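Local atomic coordinates of cysteine protease (Listeria monocytogenes, PDB entry 5HU4), a protein that acts as a class A sortase, a transpeptidase that cleaves the C-terminal sorting signal of surface proteins and anchors them to the cell wall through a thioester intermediate. Residues A[5-10]-A[71-76]; A[76-81]-A[130-135]. All blocks are in the same frame, centred on the assembly; numbering follows the deposited sequence.

Contact 1: A[5-10]-A[71-76]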
ATOM      1  N   GLY A   5       9.065   6.957  -0.879  1.00 19.97           N
ATOM      2  CA  GLY A   5       8.593   7.089   0.488  1.00 18.45           C
ATOM      3  C   GLY A   5       8.337   5.761   1.176  1.00 20.10           C
ATOM      4  O   GLY A   5       8.932   4.743   0.824  1.00 21.27           O
ATOM      5  N   SER A   6       7.444   5.776   2.161  1.00 19.33           N
ATOM      6  CA  SER A   6       7.142   4.579   2.938  1.00 20.05           C
ATOM      7  C   SER A   6       5.644   4.380   3.139  1.00 20.03           C
ATOM      8  O   SER A   6       4.866   5.333   3.094  1.00 20.74           O
ATOM      9  CB  SER A   6       7.835   4.641   4.302  1.00 19.09           C
ATOM     10  OG  SER A   6       9.244   4.630   4.162  1.00 21.70           O
ATOM     11  N   ILE A   7       5.250   3.130   3.359  1.00 20.02           N
ATOM     12  CA  ILE A   7       3.878   2.803   3.724  1.00 20.55           C
ATOM     13  C   ILE A   7       3.888   1.873   4.933  1.00 20.07           C
ATOM     14  O   ILE A   7       4.745   0.997   5.046  1.00 20.66           O
ATOM     15  CB  ILE A   7       3.105   2.147   2.554  1.00 20.87           C
ATOM     16  CG1 ILE A   7       1.669   1.827   2.977  1.00 22.25           C
ATOM     17  CG2 ILE A   7       3.818   0.895   2.060  1.00 20.06           C
ATOM     18  CD1 ILE A   7       0.894   1.041   1.958  1.00 21.22           C
ATOM     19  N   ALA A   8       2.947   2.074   5.848  1.00 20.48           N
ATOM     20  CA  ALA A   8       2.900   1.264   7.054  1.00 18.70           C
ATOM     21  C   ALA A   8       1.478   0.876   7.442  1.00 19.67           C
ATOM     22  O   ALA A   8       0.572   1.710   7.450  1.00 19.53           O
ATOM     23  CB  ALA A   8       3.571   1.995   8.199  1.00 20.04           C
ATOM     24  N   VAL A   9       1.295  -0.403   7.751  1.00 19.34           N
ATOM     25  CA  VAL A   9       0.041  -0.898   8.304  1.00 18.32           C
ATOM     26  C   VAL A   9       0.337  -1.635   9.608  1.00 21.26           C
ATOM     27  O   VAL A   9       0.563  -2.845   9.605  1.00 18.10           O
ATOM     28  CB  VAL A   9      -0.696  -1.836   7.330  1.00 20.47           C
ATOM     29  CG1 VAL A   9      -2.137  -2.008   7.767  1.00 18.62           C
ATOM     30  CG2 VAL A   9      -0.637  -1.291   5.912  1.00 18.68           C
ATOM     31  N   PRO A  10       0.339  -0.898  10.729  1.00 21.79           N
ATOM     32  CA  PRO A  10       0.767  -1.401  12.041  1.00 18.46           C
ATOM     33  C   PRO A  10      -0.084  -2.546  12.595  1.00 23.17           C
ATOM     34  O   PRO A  10       0.403  -3.308  13.431  1.00 24.32           O
ATOM     35  CB  PRO A  10       0.654  -0.164  12.941  1.00 22.06           C
ATOM     36  CG  PRO A  10      -0.325   0.724  12.252  1.00 19.86           C
ATOM     37  CD  PRO A  10      -0.085   0.511  10.792  1.00 19.01           C
ATOM     38  N   ILE A  71      -3.952   2.950   7.541  1.00 22.99           N
ATOM     39  CA  ILE A  71      -2.819   2.803   6.640  1.00 20.26           C
ATOM     40  C   ILE A  71      -2.060   4.121   6.590  1.00 21.36           C
ATOM     41  O   ILE A  71      -2.645   5.171   6.321  1.00 21.97           O
ATOM     42  CB  ILE A  71      -3.250   2.401   5.219  1.00 21.27           C
ATOM     43  CG1 ILE A  71      -4.081   1.118   5.251  1.00 21.19           C
ATOM     44  CG2 ILE A  71      -2.033   2.222   4.324  1.00 20.56           C
ATOM     45  CD1 ILE A  71      -4.681   0.751   3.912  1.00 17.17           C
ATOM     46  N   TYR A  72      -0.761   4.066   6.859  1.00 20.76           N
ATOM     47  CA  TYR A  72       0.048   5.276   6.878  1.00 20.85           C
ATOM     48  C   TYR A  72       0.976   5.343   5.675  1.00 21.29           C
ATOM     49  O   TYR A  72       1.673   4.383   5.355  1.00 20.29           O
ATOM     50  CB  TYR A  72       0.845   5.360   8.179  1.00 20.50           C
ATOM     51  CG  TYR A  72      -0.041   5.446   9.397  1.00 24.22           C
ATOM     52  CD1 TYR A  72      -0.540   6.666   9.830  1.00 25.18           C
ATOM     53  CD2 TYR A  72      -0.391   4.306  10.109  1.00 21.97           C
ATOM     54  CE1 TYR A  72      -1.356   6.750  10.940  1.00 25.95           C
ATOM     55  CE2 TYR A  72      -1.205   4.380  11.220  1.00 23.33           C
ATOM     56  CZ  TYR A  72      -1.687   5.605  11.629  1.00 23.46           C
ATOM     57  OH  TYR A  72      -2.498   5.687  12.737  1.00 26.42           O
ATOM     58  N   LEU A  73       0.965   6.494   5.013  1.00 21.97           N
ATOM     59  CA  LEU A  73       1.748   6.708   3.807  1.00 21.93           C
ATOM     60  C   LEU A  73       2.485   8.035   3.913  1.00 24.26           C
ATOM     61  O   LEU A  73       1.928   9.019   4.401  1.00 24.96           O
ATOM     62  CB  LEU A  73       0.838   6.691   2.578  1.00 23.17           C
ATOM     63  CG  LEU A  73       1.462   6.843   1.191  1.00 25.80           C
ATOM     64  CD1 LEU A  73       2.337   5.646   0.856  1.00 21.89           C
ATOM     65  CD2 LEU A  73       0.371   7.030   0.147  1.00 22.12           C
ATOM     66  N   THR A  74       3.737   8.070   3.466  1.00 23.95           N
ATOM     67  CA  THR A  74       4.511   9.303   3.536  1.00 22.34           C
ATOM     68  C   THR A  74       5.481   9.464   2.369  1.00 21.12           C
ATOM     69  O   THR A  74       5.994   8.486   1.823  1.00 21.92           O
ATOM     70  CB  THR A  74       5.304   9.396   4.860  1.00 23.55           C
ATOM     71  OG1 THR A  74       5.882  10.702   4.984  1.00 23.18           O
ATOM     72  CG2 THR A  74       6.405   8.344   4.913  1.00 21.83           C
ATOM     73  N   ASP A  75       5.707  10.716   1.984  1.00 19.85           N
ATOM     74  CA  ASP A  75       6.711  11.060   0.988  1.00 21.27           C
ATOM     75  C   ASP A  75       7.871  11.759   1.686  1.00 22.88           C
ATOM     76  O   ASP A  75       8.685  12.431   1.048  1.00 23.88           O
ATOM     77  CB  ASP A  75       6.116  11.951  -0.106  1.00 20.69           C
ATOM     78  CG  ASP A  75       5.303  13.108   0.455  1.00 24.29           C
ATOM     79  OD1 ASP A  75       5.408  13.389   1.669  1.00 20.13           O
ATOM     80  OD2 ASP A  75       4.559  13.741  -0.323  1.00 22.27           O
ATOM     81  N   LEU A  76       7.914  11.584   3.008  1.00 24.10           N
ATOM     82  CA  LEU A  76       8.876  12.230   3.903  1.00 24.44           C
ATOM     83  C   LEU A  76       8.713  13.749   3.933  1.00 25.37           C
ATOM     84  O   LEU A  76       9.613  14.471   4.360  1.00 26.79           O
ATOM     85  CB  LEU A  76      10.313  11.856   3.527  1.00 25.56           C
ATOM     86  CG  LEU A  76      10.975  10.848   4.470  1.00 32.07           C
ATOM     87  CD1 LEU A  76      10.266   9.504   4.418  1.00 29.17           C
ATOM     88  CD2 LEU A  76      12.455  10.693   4.150  1.00 30.01           C
TER
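Gly5 lies so close to Thr74, its CA 3.2 Å from Thr74 O in a CA-H...O contact, that there is no room for a CB on this side: it would fall on Thr74 O. This tight end belongs to the antiparallel pairing of strand 3-9 with strand 70-74, which closes the beta-barrel of the sortase fold by joining its first strand to a strand reached some 60 residues later. Two hydrogen-bonded pairs carry the ladder. Ser6 and Thr74 exchange both backbone bonds, and so do Ala8 and Tyr72, where Ala8 N gives a short bond of 2.7 Å to Tyr72 O and Tyr72 N returns one to Ala8 O, almost straight at 174°.

Between these pairs, Ile7 and Leu73 turn their side chains to the barrel interior, where Leu73 CD1 reaches back to 3.4 Å from Ser6 O and also touches Ile7 CB. Ile7 lies side by side with Ile71: its CG1, anti to the backbone N (chi1 -180°), comes to 4.0 Å from Ile71 CG2, and its CD1 meets the same methyl at 3.9 Å. Ile106 and Leu108 of strand 105-111 pack on both isoleucines. The other face bears Ser6, Ala8, Tyr72 and Thr74. Ser6 CB meets Thr74 CG2 at 4.0 Å, while Thr74 OG1 accepts from Leu76 N in an ST turn and also bonds with Asn78 O. Tyr141 stacks on the Tyr72 ring, and Pro10 crosses that ring at about a right angle, its CD lying in the ring plane 3.9 Å from the edge atom CD2.

Contact 2: A[76-81]-A[130-135]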
ATOM      1  N   LEU A  76       7.914  11.584   3.008  1.00 24.10           N
ATOM      2  CA  LEU A  76       8.876  12.230   3.903  1.00 24.44           C
ATOM      3  C   LEU A  76       8.713  13.749   3.933  1.00 25.37           C
ATOM      4  O   LEU A  76       9.613  14.471   4.360  1.00 26.79           O
ATOM      5  CB  LEU A  76      10.313  11.856   3.527  1.00 25.56           C
ATOM      6  CG  LEU A  76      10.975  10.848   4.470  1.00 32.07           C
ATOM      7  CD1 LEU A  76      10.266   9.504   4.418  1.00 29.17           C
ATOM      8  CD2 LEU A  76      12.455  10.693   4.150  1.00 30.01           C
ATOM      9  N   GLU A  77       7.553  14.223   3.494  1.00 22.59           N
ATOM     10  CA  GLU A  77       7.176  15.621   3.663  1.00 25.73           C
ATOM     11  C   GLU A  77       5.856  15.688   4.422  1.00 26.05           C
ATOM     12  O   GLU A  77       5.698  16.475   5.355  1.00 27.29           O
ATOM     13  CB  GLU A  77       7.059  16.333   2.313  1.00 27.58           C
ATOM     14  CG  GLU A  77       8.373  16.464   1.556  1.00 37.13           C
ATOM     15  CD  GLU A  77       9.434  17.222   2.336  1.00 59.51           C
ATOM     16  OE1 GLU A  77       9.079  18.193   3.037  1.00 61.03           O
ATOM     17  OE2 GLU A  77      10.624  16.850   2.244  1.00 46.85           O
ATOM     18  N   ASN A  78       4.914  14.842   4.017  1.00 24.77           N
ATOM     19  CA  ASN A  78       3.611  14.771   4.666  1.00 24.68           C
ATOM     20  C   ASN A  78       3.263  13.356   5.112  1.00 25.71           C
ATOM     21  O   ASN A  78       3.692  12.377   4.500  1.00 23.27           O
ATOM     22  CB  ASN A  78       2.520  15.292   3.730  1.00 25.10           C
ATOM     23  CG  ASN A  78       2.561  16.794   3.568  1.00 27.63           C
ATOM     24  OD1 ASN A  78       2.712  17.530   4.544  1.00 28.81           O
ATOM     25  ND2 ASN A  78       2.422  17.261   2.333  1.00 24.60           N
ATOM     26  N   LEU A  79       2.485  13.259   6.186  1.00 25.43           N
ATOM     27  CA  LEU A  79       1.963  11.979   6.642  1.00 22.09           C
ATOM     28  C   LEU A  79       0.509  11.836   6.213  1.00 23.84           C
ATOM     29  O   LEU A  79      -0.351  12.605   6.642  1.00 22.98           O
ATOM     30  CB  LEU A  79       2.089  11.851   8.161  1.00 26.63           C
ATOM     31  CG  LEU A  79       1.381  10.662   8.810  1.00 24.86           C
ATOM     32  CD1 LEU A  79       1.922   9.351   8.264  1.00 23.82           C
ATOM     33  CD2 LEU A  79       1.530  10.714  10.324  1.00 27.14           C
ATOM     34  N   TYR A  80       0.241  10.854   5.357  1.00 23.32           N
ATOM     35  CA  TYR A  80      -1.106  10.634   4.849  1.00 21.45           C
ATOM     36  C   TYR A  80      -1.759   9.443   5.541  1.00 24.74           C
ATOM     37  O   TYR A  80      -1.296   8.309   5.410  1.00 25.67           O
ATOM     38  CB  TYR A  80      -1.081  10.418   3.335  1.00 22.17           C
ATOM     39  CG  TYR A  80      -0.348  11.504   2.579  1.00 22.68           C
ATOM     40  CD1 TYR A  80       1.007  11.386   2.294  1.00 23.01           C
ATOM     41  CD2 TYR A  80      -1.008  12.650   2.158  1.00 24.89           C
ATOM     42  CE1 TYR A  80       1.681  12.377   1.606  1.00 25.37           C
ATOM     43  CE2 TYR A  80      -0.342  13.648   1.469  1.00 25.79           C
ATOM     44  CZ  TYR A  80       1.002  13.505   1.195  1.00 24.42           C
ATOM     45  OH  TYR A  80       1.670  14.493   0.510  1.00 30.47           O
ATOM     46  N   GLU A  81      -2.835   9.707   6.276  1.00 25.39           N
ATOM     47  CA  GLU A  81      -3.516   8.659   7.025  1.00 25.97           C
ATOM     48  C   GLU A  81      -4.796   8.205   6.334  1.00 24.42           C
ATOM     49  O   GLU A  81      -5.723   8.991   6.134  1.00 27.31           O
ATOM     50  CB  GLU A  81      -3.831   9.137   8.445  1.00 27.99           C
ATOM     51  CG  GLU A  81      -4.669   8.162   9.257  1.00 33.04           C
ATOM     52  CD  GLU A  81      -4.749   8.540  10.724  1.00 39.99           C
ATOM     53  OE1 GLU A  81      -4.048   9.491  11.133  1.00 43.94           O
ATOM     54  OE2 GLU A  81      -5.510   7.887  11.468  1.00 39.05           O
ATOM     55  N   THR A 130      -4.409  14.556   6.731  1.00 29.22           N
ATOM     56  CA  THR A 130      -3.075  14.794   6.191  1.00 25.67           C
ATOM     57  C   THR A 130      -2.333  15.794   7.073  1.00 25.55           C
ATOM     58  O   THR A 130      -2.888  16.823   7.453  1.00 28.92           O
ATOM     59  CB  THR A 130      -3.133  15.328   4.745  1.00 23.82           C
ATOM     60  OG1 THR A 130      -3.776  14.365   3.900  1.00 28.50           O
ATOM     61  CG2 THR A 130      -1.731  15.600   4.214  1.00 28.24           C
ATOM     62  N   GLU A 131      -1.081  15.489   7.404  1.00 26.13           N
ATOM     63  CA  GLU A 131      -0.290  16.378   8.247  1.00 29.41           C
ATOM     64  C   GLU A 131       1.203  16.302   7.938  1.00 28.34           C
ATOM     65  O   GLU A 131       1.687  15.310   7.390  1.00 26.37           O
ATOM     66  CB  GLU A 131      -0.534  16.066   9.725  1.00 30.44           C
ATOM     67  CG  GLU A 131      -0.627  14.585  10.049  1.00 33.06           C
ATOM     68  CD  GLU A 131      -0.938  14.331  11.512  1.00 37.41           C
ATOM     69  OE1 GLU A 131      -1.669  13.361  11.808  1.00 40.57           O
ATOM     70  OE2 GLU A 131      -0.453  15.103  12.365  1.00 42.10           O
ATOM     71  N   LYS A 132       1.919  17.366   8.290  1.00 31.46           N
ATOM     72  CA  LYS A 132       3.357  17.454   8.070  1.00 30.65           C
ATOM     73  C   LYS A 132       4.086  16.345   8.817  1.00 31.76           C
ATOM     74  O   LYS A 132       3.832  16.118  10.002  1.00 33.48           O
ATOM     75  CB  LYS A 132       3.880  18.823   8.517  1.00 29.77           C
ATOM     76  CG  LYS A 132       4.913  19.440   7.589  1.00 36.99           C
ATOM     77  CD  LYS A 132       5.383  20.790   8.107  1.00 41.37           C
ATOM     78  CE  LYS A 132       6.441  20.633   9.186  1.00 45.20           C
ATOM     79  NZ  LYS A 132       7.781  20.352   8.599  1.00 55.19           N
ATOM     80  N   LEU A 133       4.987  15.652   8.128  1.00 28.85           N
ATOM     81  CA  LEU A 133       5.755  14.596   8.771  1.00 30.03           C
ATOM     82  C   LEU A 133       6.832  15.180   9.675  1.00 35.06           C
ATOM     83  O   LEU A 133       7.657  15.984   9.243  1.00 35.81           O
ATOM     84  CB  LEU A 133       6.395  13.667   7.740  1.00 29.79           C
ATOM     85  CG  LEU A 133       6.996  12.410   8.372  1.00 30.28           C
ATOM     86  CD1 LEU A 133       5.912  11.378   8.652  1.00 29.81           C
ATOM     87  CD2 LEU A 133       8.102  11.820   7.508  1.00 29.87           C
ATOM     88  N   THR A 134       6.810  14.772  10.936  1.00 36.63           N
ATOM     89  CA  THR A 134       7.822  15.183  11.896  1.00 35.93           C
ATOM     90  C   THR A 134       8.682  13.988  12.274  1.00 39.11           C
ATOM     91  O   THR A 134       8.380  12.858  11.882  1.00 36.05           O
ATOM     92  CB  THR A 134       7.189  15.785  13.158  1.00 39.30           C
ATOM     93  OG1 THR A 134       6.219  14.874  13.687  1.00 39.00           O
ATOM     94  CG2 THR A 134       6.505  17.105  12.836  1.00 37.71           C
ATOM     95  N   LYS A 135       9.750  14.235  13.025  1.00 39.61           N
ATOM     96  CA  LYS A 135      10.622  13.161  13.474  1.00 39.55           C
ATOM     97  C   LYS A 135       9.844  12.140  14.297  1.00 39.99           C
ATOM     98  O   LYS A 135       9.979  10.934  14.105  1.00 41.05           O
ATOM     99  CB  LYS A 135      11.782  13.721  14.296  1.00 42.50           C
ATOM    100  CG  LYS A 135      13.045  13.990  13.488  1.00 47.08           C
ATOM    101  CD  LYS A 135      13.897  15.047  14.151  1.00 44.57           C
ATOM    102  CE  LYS A 135      14.446  16.018  13.128  1.00 34.15           C
ATOM    103  NZ  LYS A 135      13.356  16.635  12.320  1.00 43.53           N
TER
HETATM  104  O   HOH W   1      -1.729  10.547  10.399  1.00 38.79           O
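Antiparallel strand pairing at the outer end of the sortase barrel joins the start of strand 78-91 to the end of strand 119-132, and Leu79 with Glu131 forms its central hydrogen-bonded pair. Leu79 N bonds to Glu131 O, modelled at a doubtfully short 2.5 Å, and Glu131 N answers to Leu79 O at 3.1 Å. A third bond, from Leu133 N to Glu77 O, continues the link beyond the last strand residue; it is straight at hydrogen (170°), but the donor stands 45° out of the carbonyl plane.

Leu133 is the main apolar piece. Its CG is anti to the backbone N (chi1 -170°), and the two methyls beyond it part company: CD2 lies 3.7 Å from Leu76 CA in the turn, whereas CD1 meets Leu79 CB at 3.9 Å. On the face away from Leu79 and Glu131, Thr130 CG2 approaches the Tyr80 ring obliquely, 3.6 Å from CE2, while Tyr80 OH is bonded to Asp75. Beside Leu79, one water donates to both Glu81 OE1 and Glu131 OE1, bridging two like charges and probably easing their repulsion.

Tyr72 of strand 70-74 and Leu137 and Tyr141 of helix 135-141 pack on Leu79; Leu133 touches both Thr74 of strand 70-74 and Glu138 of helix 135-141, just before Thr134 occupies the N-cap of that helix.

Contacts 1 and 2 illustrate how successive strand pairings propagate round a closed sheet. Their centres are about 9 Å apart, and they follow in series, sharing Leu76 in the turn from strand 70-74 to strand 78-91. These two strands are themselves neighbours, so the order across the sheet runs 119-132, 78-91, 70-74 and then 3-9. Leu73 O to Tyr80 N, 2.7 Å, is a probable hydrogen bond between the two contacts, and Thr74 OG1 packs against Leu133 CD2. With the pairing of 70-74 and 78-91 between them, they connect the first strand to the last, which leads into helix 135-141, on a part of the barrel away from the active-site residues His50 and Cys111.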